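Local coordinates for peroxiredoxin (Clostridioides difficile, PDB 6TSB), which is a bifunctional peroxiredoxin-chitinase of the spore coat, seen here as its family 18 glycoside hydrolase domain, which cleaves the beta-1,4 linkages of chitin, at the interface of chains A and B. Numbering follows the deposited sequence. Chains: chain A/B, Peroxiredoxin.

The interface of chains A and B. Residues chain A 223, 258-260; chain B 309, 314, 317, 346.
B:Lys317 reaches over to A:Ala223 where two copies of the GH18 chitinase domain, a family built on a TIM barrel, pack about a two-fold axis; a twin of this patch exists with the chains exchanged. Strand 254-259 and A:Phe260 just after it, with the loop of A:Ala223, face helices 311-323 and 341-351 and the loop of B:Asp309. This pairing may not form in the full-length protein.

Polar contacts centre on the side-chain amine NZ of B:Lys317. B:Lys317 NZ donates to the backbone carbonyl A:Ala223 O at 2.7 Å, in the carbonyl plane and on a lone pair, with a C=O...N angle of 142°. The lysine chain runs extended beyond CG, carrying NZ from the helix to the partner loop. A salt bridge within chain B, from B:Lys317 NZ to the syn lone pair of carboxylate oxygen B:Asp309 OD2 (2.7 Å), probably steadies both groups. The ring of A:Pro259 packs against this carboxylate at about a right angle, A:Pro259 CG lying 3.4 Å from B:Asp309 OD1. Water 1 links the carbonyl A:Pro259 O (3.0 Å) to the backbone N and O of B:Asp309.

Apolar packing is led by A:Ile258. Its methyl A:Ile258 CG2, anti to the backbone N, meets B:Asp309 CB at 3.9 Å, the two side chains crossing nearly at right angles, and also touches B:Ile314 CG1. The other branch ends in A:Ile258 CD1, 4.0 Å from the thioether B:Met346 SD. B:Met346 SD also meets the para carbon A:Phe260 CZ at 4.1 Å, from a position tilted out of the ring plane.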
# COMPACT_ATOMS: atom_id res chain seq x y z
N ALA A 223 13.69 -5.79 -11.75
CA ALA A 223 14.61 -5.88 -10.58
C ALA A 223 14.02 -6.72 -9.42
O ALA A 223 14.30 -6.43 -8.22
CB ALA A 223 14.97 -4.49 -10.13
N ILE A 258 20.31 -0.69 -7.27
CA ILE A 258 18.84 -0.40 -7.29
C ILE A 258 18.57 0.64 -8.37
O ILE A 258 19.20 1.70 -8.39
CB ILE A 258 18.41 0.10 -5.90
CG1 ILE A 258 18.87 -0.87 -4.81
CG2 ILE A 258 16.90 0.36 -5.86
CD1 ILE A 258 18.75 -0.32 -3.43
N PRO A 259 17.57 0.42 -9.24
CA PRO A 259 17.14 1.42 -10.22
C PRO A 259 16.26 2.50 -9.57
O PRO A 259 15.38 2.11 -8.81
CB PRO A 259 16.28 0.61 -11.20
CG PRO A 259 15.66 -0.45 -10.34
CD PRO A 259 16.72 -0.78 -9.30
N PHE A 260 16.52 3.78 -9.86
CA PHE A 260 15.71 4.94 -9.42
C PHE A 260 14.88 5.38 -10.62
O PHE A 260 14.57 6.54 -10.77
CB PHE A 260 16.59 6.07 -8.90
CG PHE A 260 17.11 5.85 -7.50
CD1 PHE A 260 16.91 4.67 -6.82
CD2 PHE A 260 17.84 6.84 -6.88
CE1 PHE A 260 17.40 4.51 -5.53
CE2 PHE A 260 18.33 6.68 -5.59
CZ PHE A 260 18.11 5.51 -4.91
N ASP B 309 11.30 0.43 -8.01
CA ASP B 309 11.58 0.25 -6.57
C ASP B 309 11.04 1.46 -5.78
O ASP B 309 11.28 2.65 -6.16
CB ASP B 309 13.08 0.02 -6.34
CG ASP B 309 13.56 -1.38 -6.73
OD1 ASP B 309 13.52 -1.72 -7.95
OD2 ASP B 309 13.94 -2.13 -5.81
N ILE B 314 13.15 -1.10 -1.35
CA ILE B 314 14.54 -0.63 -1.00
C ILE B 314 14.90 -1.05 0.43
O ILE B 314 16.10 -1.36 0.69
CB ILE B 314 14.70 0.89 -1.14
CG1 ILE B 314 14.58 1.33 -2.60
CG2 ILE B 314 16.00 1.37 -0.51
CD1 ILE B 314 14.42 2.81 -2.77
N LYS B 317 15.64 -4.85 -0.09
CA LYS B 317 16.97 -4.95 -0.76
C LYS B 317 18.08 -4.61 0.24
O LYS B 317 19.05 -5.39 0.28
CB LYS B 317 17.01 -4.11 -2.03
CG LYS B 317 16.53 -4.89 -3.24
CD LYS B 317 16.03 -4.08 -4.42
CE LYS B 317 15.26 -4.98 -5.36
NZ LYS B 317 15.13 -4.39 -6.71
N MET B 346 17.41 4.44 0.76
CA MET B 346 18.59 3.58 0.51
C MET B 346 19.67 3.87 1.58
O MET B 346 20.23 2.90 2.14
CB MET B 346 19.11 3.81 -0.91
CG MET B 346 20.28 2.95 -1.25
SD MET B 346 20.76 3.12 -2.98
CE MET B 346 21.72 4.63 -2.82
O HOH W 1 12.50 3.01 -8.45